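Long-range contacts in L-ribulose 3-epimerase (Mesorhizobium loti, PDB 3VYL), which epimerises ketoses at C3, acting efficiently on L-ribulose and less well on D-psicose and D-tagatose, with a manganese ion bound in its TIM barrel: residues 6-11 and 23-27; 65-71 and 83-88; 72-76 and 122-126; 211-215 and 240-244. All coordinates share one frame. Numbering follows the deposited sequence.

Contact 1: 6-11 and 23-27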
loop_
_atom_site.group_PDB
_atom_site.type_symbol
_atom_site.label_atom_id
_atom_site.label_comp_id
_atom_site.label_asym_id
_atom_site.label_seq_id
_atom_site.Cartn_x
_atom_site.Cartn_y
_atom_site.Cartn_z
ATOM N N ILE A 6 13.970 -19.032 12.844
ATOM C CA ILE A 6 14.792 -18.734 11.678
ATOM C C ILE A 6 15.224 -20.083 11.092
ATOM O O ILE A 6 15.436 -21.044 11.826
ATOM C CB ILE A 6 16.002 -17.848 12.069
ATOM C CG1 ILE A 6 16.772 -17.368 10.830
ATOM C CG2 ILE A 6 16.912 -18.563 13.067
ATOM C CD1 ILE A 6 17.820 -16.312 11.119
ATOM N N HIS A 7 15.325 -20.163 9.773
ATOM C CA HIS A 7 15.741 -21.393 9.110
ATOM C C HIS A 7 17.233 -21.560 9.205
ATOM O O HIS A 7 17.985 -20.619 8.954
ATOM C CB HIS A 7 15.309 -21.380 7.654
ATOM C CG HIS A 7 15.293 -22.744 7.017
ATOM N ND1 HIS A 7 14.160 -23.322 6.573
ATOM C CD2 HIS A 7 16.321 -23.652 6.774
ATOM C CE1 HIS A 7 14.446 -24.537 6.069
ATOM N NE2 HIS A 7 15.771 -24.737 6.195
ATOM N N SER A 8 17.675 -22.760 9.569
ATOM C CA SER A 8 19.109 -23.046 9.724
ATOM C C SER A 8 19.929 -22.590 8.522
ATOM O O SER A 8 21.045 -22.072 8.677
ATOM C CB SER A 8 19.363 -24.535 10.007
ATOM O OG SER A 8 18.611 -25.384 9.151
ATOM N N PHE A 9 19.360 -22.758 7.330
ATOM C CA PHE A 9 20.080 -22.489 6.091
ATOM C C PHE A 9 20.398 -21.021 5.860
ATOM O O PHE A 9 21.068 -20.700 4.890
ATOM C CB PHE A 9 19.358 -23.084 4.880
ATOM C CG PHE A 9 19.325 -24.590 4.858
ATOM C CD1 PHE A 9 20.037 -25.348 5.790
ATOM C CD2 PHE A 9 18.597 -25.256 3.882
ATOM C CE1 PHE A 9 20.004 -26.735 5.758
ATOM C CE2 PHE A 9 18.562 -26.642 3.845
ATOM C CZ PHE A 9 19.269 -27.382 4.784
ATOM N N VAL A 10 19.912 -20.136 6.728
ATOM C CA VAL A 10 20.381 -18.747 6.752
ATOM C C VAL A 10 21.834 -18.752 7.225
ATOM O O VAL A 10 22.631 -17.902 6.832
ATOM C CB VAL A 10 19.549 -17.861 7.718
ATOM C CG1 VAL A 10 20.170 -16.474 7.872
ATOM C CG2 VAL A 10 18.098 -17.751 7.264
ATOM N N TRP A 11 22.170 -19.719 8.075
ATOM C CA TRP A 11 23.493 -19.793 8.687
ATOM C C TRP A 11 24.428 -20.767 7.985
ATOM O O TRP A 11 25.508 -20.377 7.544
ATOM C CB TRP A 11 23.360 -20.172 10.156
ATOM C CG TRP A 11 22.506 -19.260 11.010
ATOM C CD1 TRP A 11 21.359 -19.601 11.722
ATOM C CD2 TRP A 11 22.726 -17.838 11.307
ATOM N NE1 TRP A 11 20.872 -18.523 12.404
ATOM C CE2 TRP A 11 21.647 -17.437 12.204
ATOM C CE3 TRP A 11 23.674 -16.898 10.935
ATOM C CZ2 TRP A 11 21.538 -16.149 12.692
ATOM C CZ3 TRP A 11 23.554 -15.600 11.435
ATOM C CH2 TRP A 11 22.509 -15.239 12.298
ATOM N N THR A 23 25.302 -22.623 14.123
ATOM C CA THR A 23 23.934 -22.285 13.759
ATOM C C THR A 23 23.151 -21.843 15.003
ATOM O O THR A 23 22.573 -20.755 15.035
ATOM C CB THR A 23 23.269 -23.469 13.030
ATOM O OG1 THR A 23 23.992 -23.732 11.827
ATOM C CG2 THR A 23 21.844 -23.165 12.655
ATOM N N LEU A 24 23.185 -22.679 16.035
ATOM C CA LEU A 24 22.526 -22.415 17.310
ATOM C C LEU A 24 22.989 -21.127 17.998
ATOM O O LEU A 24 22.169 -20.312 18.393
ATOM C CB LEU A 24 22.704 -23.620 18.240
ATOM C CG LEU A 24 21.695 -24.780 18.162
ATOM C CD1 LEU A 24 21.016 -24.913 16.802
ATOM C CD2 LEU A 24 22.340 -26.096 18.581
ATOM N N ALA A 25 24.292 -20.935 18.138
ATOM C CA ALA A 25 24.809 -19.738 18.807
ATOM C C ALA A 25 24.484 -18.462 18.026
ATOM O O ALA A 25 24.269 -17.388 18.619
ATOM C CB ALA A 25 26.312 -19.854 19.043
ATOM N N ASN A 26 24.469 -18.579 16.698
ATOM C CA ASN A 26 24.107 -17.461 15.843
ATOM C C ASN A 26 22.628 -17.125 16.001
ATOM O O ASN A 26 22.282 -15.961 16.185
ATOM C CB ASN A 26 24.483 -17.736 14.385
ATOM C CG ASN A 26 25.977 -17.621 14.139
ATOM O OD1 ASN A 26 26.776 -17.697 15.073
ATOM N ND2 ASN A 26 26.362 -17.433 12.883
ATOM N N THR A 27 21.776 -18.150 15.973
ATOM C CA THR A 27 20.357 -18.007 16.270
ATOM C C THR A 27 20.104 -17.184 17.544
ATOM O O THR A 27 19.340 -16.211 17.520
ATOM C CB THR A 27 19.677 -19.382 16.406
ATOM O OG1 THR A 27 19.860 -20.131 15.200
ATOM C CG2 THR A 27 18.198 -19.226 16.666
#
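Trp11 does most of the work here. With chi1 near -57° (m) and chi2 near 120°, its indole lies flat against segment 23-27 of helix 17-30, and Asn26 CB sits 3.4 Å from the centroid of the six-membered ring, only 6° off the normal: a CH-pi contact over the face. The m rotamer of Asn26 sets its amide against the same ring, ND2 3.4 Å from Trp11 CE3. Thr23 O lies over this face too, 3.7 Å from Trp11 CD1. That carbonyl is already busy, accepting Thr27 OG1 at 2.8 Å, a bond the m rotamer of Thr27 makes possible; the threonine hydroxyl is thus turned back onto its own helix, with Thr27 OG1 3.4 Å from Trp11 NE1. Beside the indole, Thr27 CG2 meets Ile6 CG2 at 3.9 Å; Thr23 CG2 lies 3.7 Å from Trp11 CD1 and 3.9 Å from Ser8 CB. Ser8 OG turns elsewhere, hydrogen-bonding to Glu36 O. This is the first beta-alpha-beta unit of the TIM barrel, strand 4-7 followed by helix 17-30. Strand 34-37 continues the packing through Ile35, which touches both threonines, while helix 266-292 meets Ile6 and Trp11 through Ala270.

Contact 2: 65-71 and 83-88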
loop_
_atom_site.group_PDB
_atom_site.type_symbol
_atom_site.label_atom_id
_atom_site.label_comp_id
_atom_site.label_asym_id
_atom_site.label_seq_id
_atom_site.Cartn_x
_atom_site.Cartn_y
_atom_site.Cartn_z
ATOM N N ILE A 65 11.020 -30.216 5.304
ATOM C CA ILE A 65 11.675 -30.835 4.156
ATOM C C ILE A 65 10.845 -30.550 2.909
ATOM O O ILE A 65 9.736 -29.999 2.995
ATOM C CB ILE A 65 11.816 -32.369 4.323
ATOM C CG1 ILE A 65 10.441 -33.039 4.392
ATOM C CG2 ILE A 65 12.641 -32.715 5.553
ATOM C CD1 ILE A 65 10.465 -34.516 4.075
ATOM N N GLY A 66 11.391 -30.923 1.752
ATOM C CA GLY A 66 10.643 -30.946 0.505
ATOM C C GLY A 66 10.846 -32.314 -0.098
ATOM O O GLY A 66 11.979 -32.693 -0.369
ATOM N N LEU A 67 9.770 -33.070 -0.293
ATOM C CA LEU A 67 9.889 -34.424 -0.827
ATOM C C LEU A 67 10.672 -34.417 -2.137
ATOM O O LEU A 67 10.516 -33.491 -2.935
ATOM C CB LEU A 67 8.509 -35.079 -1.031
ATOM C CG LEU A 67 7.731 -35.587 0.199
ATOM C CD1 LEU A 67 6.333 -36.040 -0.174
ATOM C CD2 LEU A 67 8.477 -36.709 0.910
ATOM N N PRO A 68 11.546 -35.430 -2.343
ATOM C CA PRO A 68 12.267 -35.568 -3.621
ATOM C C PRO A 68 11.369 -36.140 -4.699
ATOM O O PRO A 68 10.380 -36.780 -4.382
ATOM C CB PRO A 68 13.393 -36.555 -3.289
ATOM C CG PRO A 68 12.867 -37.347 -2.146
ATOM C CD PRO A 68 12.014 -36.409 -1.342
ATOM N N ALA A 69 11.707 -35.892 -5.961
ATOM C CA ALA A 69 10.977 -36.473 -7.092
ATOM C C ALA A 69 11.029 -37.983 -6.941
ATOM O O ALA A 69 10.090 -38.696 -7.290
ATOM C CB ALA A 69 11.602 -36.037 -8.407
ATOM N N ASP A 70 12.150 -38.435 -6.382
ATOM C CA ASP A 70 12.402 -39.813 -5.985
ATOM C C ASP A 70 11.389 -40.363 -4.964
ATOM O O ASP A 70 11.125 -41.570 -4.933
ATOM C CB ASP A 70 13.806 -39.884 -5.387
ATOM C CG ASP A 70 14.338 -41.286 -5.326
ATOM O OD1 ASP A 70 13.811 -42.140 -6.067
ATOM O OD2 ASP A 70 15.285 -41.533 -4.546
ATOM N N GLY A 71 10.824 -39.479 -4.164
ATOM C CA GLY A 71 9.895 -39.827 -3.135
ATOM C C GLY A 71 8.578 -39.105 -3.159
ATOM O O GLY A 71 8.127 -38.713 -2.140
ATOM N N ARG A 83 8.550 -44.721 -1.040
ATOM C CA ARG A 83 9.766 -44.009 -0.655
ATOM C C ARG A 83 9.401 -42.694 0.063
ATOM O O ARG A 83 10.001 -42.347 1.078
ATOM C CB ARG A 83 10.690 -43.798 -1.864
ATOM C CG ARG A 83 12.099 -43.306 -1.540
ATOM C CD ARG A 83 12.664 -43.980 -0.301
ATOM N NE ARG A 83 13.894 -43.345 0.176
ATOM C CZ ARG A 83 14.304 -43.365 1.443
ATOM N NH1 ARG A 83 13.571 -43.971 2.370
ATOM N NH2 ARG A 83 15.442 -42.767 1.787
ATOM N N GLY A 84 8.382 -42.001 -0.433
ATOM C CA GLY A 84 7.850 -40.821 0.244
ATOM C C GLY A 84 7.454 -41.089 1.685
ATOM O O GLY A 84 8.019 -40.507 2.619
ATOM N N VAL A 85 6.488 -41.986 1.869
ATOM C CA VAL A 85 6.035 -42.356 3.211
ATOM C C VAL A 85 7.220 -42.668 4.132
ATOM O O VAL A 85 7.241 -42.229 5.283
ATOM C CB VAL A 85 5.025 -43.524 3.181
ATOM C CG1 VAL A 85 4.627 -43.938 4.584
ATOM C CG2 VAL A 85 3.788 -43.142 2.386
ATOM N N GLU A 86 8.214 -43.397 3.630
ATOM C CA GLU A 86 9.369 -43.737 4.468
ATOM C C GLU A 86 10.229 -42.521 4.827
ATOM O O GLU A 86 10.803 -42.472 5.923
ATOM C CB GLU A 86 10.210 -44.873 3.854
ATOM C CG GLU A 86 11.359 -45.398 4.736
ATOM C CD GLU A 86 10.921 -45.934 6.106
ATOM O OE1 GLU A 86 9.741 -46.340 6.278
ATOM O OE2 GLU A 86 11.777 -45.964 7.023
ATOM N N ILE A 87 10.318 -41.547 3.918
ATOM C CA ILE A 87 11.011 -40.290 4.228
ATOM C C ILE A 87 10.216 -39.511 5.283
ATOM O O ILE A 87 10.795 -38.958 6.226
ATOM C CB ILE A 87 11.264 -39.420 2.976
ATOM C CG1 ILE A 87 12.371 -40.042 2.114
ATOM C CG2 ILE A 87 11.664 -37.999 3.377
ATOM C CD1 ILE A 87 12.312 -39.657 0.653
ATOM N N LEU A 88 8.893 -39.490 5.119
ATOM C CA LEU A 88 7.992 -38.856 6.079
ATOM C C LEU A 88 8.132 -39.439 7.489
ATOM O O LEU A 88 8.339 -38.690 8.460
ATOM C CB LEU A 88 6.546 -38.958 5.586
ATOM C CG LEU A 88 5.862 -37.763 4.908
ATOM C CD1 LEU A 88 6.833 -36.792 4.252
ATOM C CD2 LEU A 88 4.840 -38.264 3.902
#
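Arg83 begins the helical side. Its CB comes 3.8 Å from Asp70 O and 4.2 Å from Gly71 CA, so the base of the side chain packs on the backbone of the loop. One residue on, Gly84 makes the tightest approach: the CA atoms of Gly71 and Gly84 are 4.1 Å apart, and Gly71 O is 3.2 Å from Gly84 CA. Two glycines allow this, since a CB on Gly84 would run into Gly71 O, and one on Gly71 would collide with Ile87 CD1. The loop reaches this point through a turn in which Gly71 N donates to Pro68 O at 2.7 Å. The pairing belongs to a beta-alpha-beta unit of the TIM barrel: strand 60-66 runs into this loop, and helix 78-98 returns over it toward strand 102-104. A turn past Arg83, Ile87 points its CB at the loop and becomes the main apolar contact, with CD1 3.7 Å from Pro68 CG and CG2 3.7 Å from Ile65 CD1. Leu88 follows, its CD1 3.7 Å from Leu67 CD2 and 4.3 Å from Ile65 CD1; Leu130 and Val133 of helix 120-139 touch Leu88 as well.

Contact 3: 72-76 and 122-126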
loop_
_atom_site.group_PDB
_atom_site.type_symbol
_atom_site.label_atom_id
_atom_site.label_comp_id
_atom_site.label_asym_id
_atom_site.label_seq_id
_atom_site.Cartn_x
_atom_site.Cartn_y
_atom_site.Cartn_z
ATOM N N ASP A 72 7.949 -38.921 -4.296
ATOM C CA ASP A 72 6.699 -38.222 -4.303
ATOM C C ASP A 72 5.490 -39.085 -3.991
ATOM O O ASP A 72 5.080 -39.903 -4.770
ATOM C CB ASP A 72 6.513 -37.579 -5.653
ATOM C CG ASP A 72 5.272 -36.796 -5.729
ATOM O OD1 ASP A 72 4.457 -36.948 -4.843
ATOM O OD2 ASP A 72 5.099 -36.030 -6.657
ATOM N N ILE A 73 4.853 -38.780 -2.884
ATOM C CA ILE A 73 3.736 -39.528 -2.343
ATOM C C ILE A 73 2.464 -39.398 -3.133
ATOM O O ILE A 73 1.502 -40.035 -2.831
ATOM C CB ILE A 73 3.431 -39.157 -0.889
ATOM C CG1 ILE A 73 3.045 -37.708 -0.754
ATOM C CG2 ILE A 73 4.633 -39.365 -0.026
ATOM C CD1 ILE A 73 2.764 -37.352 0.665
ATOM N N SER A 74 2.442 -38.491 -4.079
ATOM C CA SER A 74 1.349 -38.375 -5.007
ATOM C C SER A 74 1.533 -39.175 -6.262
ATOM O O SER A 74 0.649 -39.250 -7.043
ATOM C CB SER A 74 1.164 -36.920 -5.376
ATOM O OG SER A 74 2.399 -36.349 -5.673
ATOM N N SER A 75 2.677 -39.777 -6.421
ATOM C CA SER A 75 2.953 -40.504 -7.618
ATOM C C SER A 75 2.131 -41.754 -7.799
ATOM O O SER A 75 1.789 -42.418 -6.858
ATOM C CB SER A 75 4.409 -40.861 -7.654
ATOM O OG SER A 75 4.636 -41.677 -8.755
ATOM N N ALA A 76 1.801 -42.052 -9.035
ATOM C CA ALA A 76 1.154 -43.289 -9.397
ATOM C C ALA A 76 2.060 -44.461 -9.133
ATOM O O ALA A 76 1.607 -45.519 -8.779
ATOM C CB ALA A 76 0.735 -43.258 -10.832
ATOM N N GLN A 122 -3.926 -37.840 -8.335
ATOM C CA GLN A 122 -2.742 -37.348 -7.621
ATOM C C GLN A 122 -3.178 -36.745 -6.287
ATOM O O GLN A 122 -2.626 -37.081 -5.235
ATOM C CB GLN A 122 -2.000 -36.306 -8.465
ATOM C CG GLN A 122 -0.716 -35.756 -7.853
ATOM C CD GLN A 122 -0.321 -34.418 -8.446
ATOM O OE1 GLN A 122 -0.982 -33.910 -9.351
ATOM N NE2 GLN A 122 0.748 -33.831 -7.925
ATOM N N TRP A 123 -4.186 -35.874 -6.352
ATOM C CA TRP A 123 -4.806 -35.264 -5.174
ATOM C C TRP A 123 -5.216 -36.296 -4.149
ATOM O O TRP A 123 -4.744 -36.266 -3.007
ATOM C CB TRP A 123 -6.011 -34.423 -5.604
ATOM C CG TRP A 123 -6.629 -33.587 -4.510
ATOM C CD1 TRP A 123 -7.498 -34.005 -3.508
ATOM C CD2 TRP A 123 -6.460 -32.145 -4.288
ATOM N NE1 TRP A 123 -7.859 -32.959 -2.704
ATOM C CE2 TRP A 123 -7.270 -31.815 -3.113
ATOM C CE3 TRP A 123 -5.738 -31.133 -4.916
ATOM C CZ2 TRP A 123 -7.350 -30.520 -2.615
ATOM C CZ3 TRP A 123 -5.822 -29.834 -4.402
ATOM C CH2 TRP A 123 -6.605 -29.539 -3.277
ATOM N N ASN A 124 -6.083 -37.228 -4.560
ATOM C CA ASN A 124 -6.615 -38.258 -3.655
ATOM C C ASN A 124 -5.525 -39.155 -3.030
ATOM O O ASN A 124 -5.576 -39.445 -1.829
ATOM C CB ASN A 124 -7.717 -39.091 -4.340
ATOM C CG ASN A 124 -8.901 -38.244 -4.832
ATOM O OD1 ASN A 124 -9.282 -37.231 -4.221
ATOM N ND2 ASN A 124 -9.490 -38.665 -5.947
ATOM N N ARG A 125 -4.541 -39.565 -3.835
ATOM C CA ARG A 125 -3.419 -40.381 -3.348
ATOM C C ARG A 125 -2.692 -39.699 -2.195
ATOM O O ARG A 125 -2.505 -40.291 -1.123
ATOM C CB ARG A 125 -2.415 -40.686 -4.469
ATOM C CG ARG A 125 -2.857 -41.722 -5.488
ATOM C CD ARG A 125 -1.686 -42.204 -6.341
ATOM N NE ARG A 125 -1.295 -41.250 -7.384
ATOM C CZ ARG A 125 -1.842 -41.173 -8.596
ATOM N NH1 ARG A 125 -2.823 -41.979 -8.947
ATOM N NH2 ARG A 125 -1.411 -40.268 -9.460
ATOM N N SER A 126 -2.291 -38.451 -2.430
ATOM C CA SER A 126 -1.572 -37.651 -1.439
ATOM C C SER A 126 -2.387 -37.484 -0.154
ATOM O O SER A 126 -1.869 -37.665 0.955
ATOM C CB SER A 126 -1.199 -36.283 -2.025
ATOM O OG SER A 126 -0.274 -35.614 -1.183
HETATM O O HOH W 1 1.129 -38.261 -9.600
#
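The hydrogen bonds centre on one carbonyl. Arg125 NE donates to Ser74 O at 2.8 Å, almost straight at 169°, and Arg125 NH2 adds a weak bond to the same oxygen at 3.3 Å. Water 1 bridges the pair a second time, donating to Ser74 O at 2.8 Å and accepting from Arg125 NH2 at 3.2 Å. Ser74 O lies at the edge of the guanidinium, near its plane, whereas Ala76 N sits over one face, 3.6 Å from Arg125 NE. What presents the carbonyl is a type I beta turn from Asp72 to Ser75, closed by Ser75 N to Asp72 O at 2.9 Å. Within it Ser74 N donates to Asp72 OD1 at 2.7 Å, an Asx turn, although the modelled place of that oxygen is less sure. Packing contacts surround the polar centre: Ser74 CB is 3.3 Å from Gln122 CG and 4.1 Å from Ser126 CB, and Ile73 CG1 is 3.9 Å from Ser126 OG, which itself bonds to Ser108 O. In the fold, the loop between strand 60-66 and helix 78-98 is thereby fastened to the N-terminal part of helix 120-139, while Ile73 also reaches Leu88 on helix 78-98.

Contact 4: 211-215 and 240-244. With MN (manganese (II) ion), chain I.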
loop_
_atom_site.group_PDB
_atom_site.type_symbol
_atom_site.label_atom_id
_atom_site.label_comp_id
_atom_site.label_asym_id
_atom_site.label_seq_id
_atom_site.Cartn_x
_atom_site.Cartn_y
_atom_site.Cartn_z
ATOM N N HIS A 211 11.522 -11.184 -2.907
ATOM C CA HIS A 211 12.704 -11.744 -3.573
ATOM C C HIS A 211 13.526 -12.638 -2.684
ATOM O O HIS A 211 14.598 -13.079 -3.088
ATOM C CB HIS A 211 13.584 -10.644 -4.139
ATOM C CG HIS A 211 13.779 -9.483 -3.205
ATOM N ND1 HIS A 211 14.196 -9.638 -1.936
ATOM C CD2 HIS A 211 13.610 -8.115 -3.400
ATOM C CE1 HIS A 211 14.286 -8.435 -1.345
ATOM N NE2 HIS A 211 13.923 -7.501 -2.242
ATOM N N ARG A 212 13.027 -12.899 -1.470
ATOM C CA ARG A 212 13.678 -13.754 -0.478
ATOM C C ARG A 212 14.932 -13.148 0.158
ATOM O O ARG A 212 15.727 -13.856 0.764
ATOM C CB ARG A 212 13.958 -15.151 -1.052
ATOM C CG ARG A 212 13.009 -16.236 -0.575
ATOM C CD ARG A 212 12.841 -17.308 -1.648
ATOM N NE ARG A 212 12.165 -18.555 -1.220
ATOM C CZ ARG A 212 11.650 -18.768 -0.016
ATOM N NH1 ARG A 212 11.713 -17.817 0.915
ATOM N NH2 ARG A 212 11.057 -19.925 0.254
ATOM N N GLY A 213 15.107 -11.840 0.036
ATOM C CA GLY A 213 16.225 -11.169 0.700
ATOM C C GLY A 213 15.840 -10.542 2.027
ATOM O O GLY A 213 15.026 -11.097 2.768
ATOM N N PHE A 214 16.429 -9.386 2.328
ATOM C CA PHE A 214 16.066 -8.634 3.525
ATOM C C PHE A 214 14.564 -8.325 3.532
ATOM O O PHE A 214 13.977 -7.940 2.503
ATOM C CB PHE A 214 16.810 -7.298 3.584
ATOM C CG PHE A 214 18.171 -7.352 4.227
ATOM C CD1 PHE A 214 19.317 -7.582 3.465
ATOM C CD2 PHE A 214 18.325 -7.093 5.581
ATOM C CE1 PHE A 214 20.582 -7.588 4.055
ATOM C CE2 PHE A 214 19.587 -7.098 6.177
ATOM C CZ PHE A 214 20.716 -7.342 5.415
ATOM N N LEU A 215 13.957 -8.481 4.704
ATOM C CA LEU A 215 12.589 -8.052 4.954
ATOM C C LEU A 215 12.430 -6.552 4.762
ATOM O O LEU A 215 13.283 -5.783 5.177
ATOM C CB LEU A 215 12.199 -8.449 6.367
ATOM C CG LEU A 215 11.494 -9.795 6.599
ATOM C CD1 LEU A 215 11.719 -10.845 5.511
ATOM C CD2 LEU A 215 11.849 -10.314 7.986
ATOM N N PHE A 240 11.643 -16.719 10.071
ATOM C CA PHE A 240 12.277 -15.978 9.000
ATOM C C PHE A 240 12.996 -16.924 8.047
ATOM O O PHE A 240 13.633 -17.877 8.483
ATOM C CB PHE A 240 13.258 -14.978 9.603
ATOM C CG PHE A 240 14.105 -14.265 8.592
ATOM C CD1 PHE A 240 13.521 -13.591 7.510
ATOM C CD2 PHE A 240 15.485 -14.240 8.731
ATOM C CE1 PHE A 240 14.301 -12.913 6.593
ATOM C CE2 PHE A 240 16.267 -13.570 7.809
ATOM C CZ PHE A 240 15.673 -12.901 6.743
ATOM N N GLU A 241 12.903 -16.642 6.751
ATOM C CA GLU A 241 13.439 -17.515 5.696
ATOM C C GLU A 241 14.105 -16.644 4.612
ATOM O O GLU A 241 13.504 -15.704 4.095
ATOM C CB GLU A 241 12.297 -18.357 5.102
ATOM C CG GLU A 241 12.694 -19.638 4.379
ATOM C CD GLU A 241 11.517 -20.357 3.711
ATOM O OE1 GLU A 241 11.723 -21.455 3.160
ATOM O OE2 GLU A 241 10.379 -19.858 3.713
ATOM N N SER A 242 15.394 -16.834 4.394
ATOM C CA SER A 242 16.140 -16.171 3.339
ATOM C C SER A 242 17.344 -17.017 2.992
ATOM O O SER A 242 18.009 -17.483 3.860
ATOM C CB SER A 242 16.575 -14.810 3.824
ATOM O OG SER A 242 17.164 -14.049 2.832
ATOM N N PHE A 243 17.663 -17.204 1.729
ATOM C CA PHE A 243 18.775 -18.086 1.395
ATOM C C PHE A 243 19.841 -17.424 0.520
ATOM O O PHE A 243 19.574 -16.411 -0.160
ATOM C CB PHE A 243 18.260 -19.396 0.779
ATOM C CG PHE A 243 17.277 -20.151 1.656
ATOM C CD1 PHE A 243 17.601 -20.495 2.978
ATOM C CD2 PHE A 243 16.032 -20.534 1.158
ATOM C CE1 PHE A 243 16.698 -21.191 3.777
ATOM C CE2 PHE A 243 15.132 -21.235 1.953
ATOM C CZ PHE A 243 15.465 -21.568 3.258
ATOM N N SER A 244 21.050 -17.994 0.578
ATOM C CA SER A 244 22.208 -17.550 -0.205
ATOM C C SER A 244 22.861 -18.720 -0.920
ATOM O O SER A 244 23.157 -19.758 -0.301
ATOM C CB SER A 244 23.253 -16.879 0.695
ATOM O OG SER A 244 24.559 -16.928 0.127
HETATM MN MN MN I . 8.938 -21.680 3.185
HETATM O O HOH W 2 9.967 -17.536 2.816
HETATM O O HOH W 3 13.331 -13.279 2.943
HETATM O O HOH W 4 10.151 -22.823 1.502
#
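The two carboxylate oxygens of Glu241 do several jobs at once: OE2 binds the manganese at 2.4 Å, while OE1 forms a long salt bridge to Arg212 NH2 at 3.4 Å and accepts from water 4 at 2.7 Å. That water is itself a metal ligand, 2.4 Å from MN. A further link runs through water 2, which accepts from Arg212 NH1 at 2.6 Å and lies 2.5 Å from Glu241 OE2, so arginine and glutamate are joined both directly and through solvent. The cluster sits at the C-terminal ends of the barrel strands, where TIM barrels carry their active sites: the segments follow on from strands 202-207 and 238-240, and Glu147, Asp180 and His206 complete the protein ligands of the ion. Arg212 also makes a cation-pi contact with Phe182. Away from the metal, Ser242 OG gives a very short hydrogen bond to Arg212 O, 2.5 Å, and has a second partner in Trp263. Arg212 adopts a left-handed helical backbone conformation (phi 71°, psi 17°), and just after it Gly213 N donates to His211 ND1 at 3.1 Å. Water 3 ties the two backbones together, donating to Gly213 O at 2.8 Å and to Glu241 O at 2.7 Å. Farther along, Leu215 CD1 meets the edge of the Phe240 ring, 3.5 Å from CE1. His211 O accepts a hydrogen bond from Arg151 of the third subunit.

From the N terminus, contact 1 closes first, folding helix 17-30 back onto strand 4-7. Contact 2 does likewise for strand 60-66 and helix 78-98. Before it closes, contact 3 opens with 72-76, and its partner 122-126 comes later, so the two cross; Ile73 packs against Gly84, Leu67 and Leu88, joining them into one patch that brings in helix 120-139. Contact 4 comes last, linking the loops after strands 202-207 and 238-240. Far along the chain from contact 1, it nonetheless touches it, His7 N lying 3.1 Å from Phe240 O in a probable hydrogen bond: the first and last strands meet there and close the barrel.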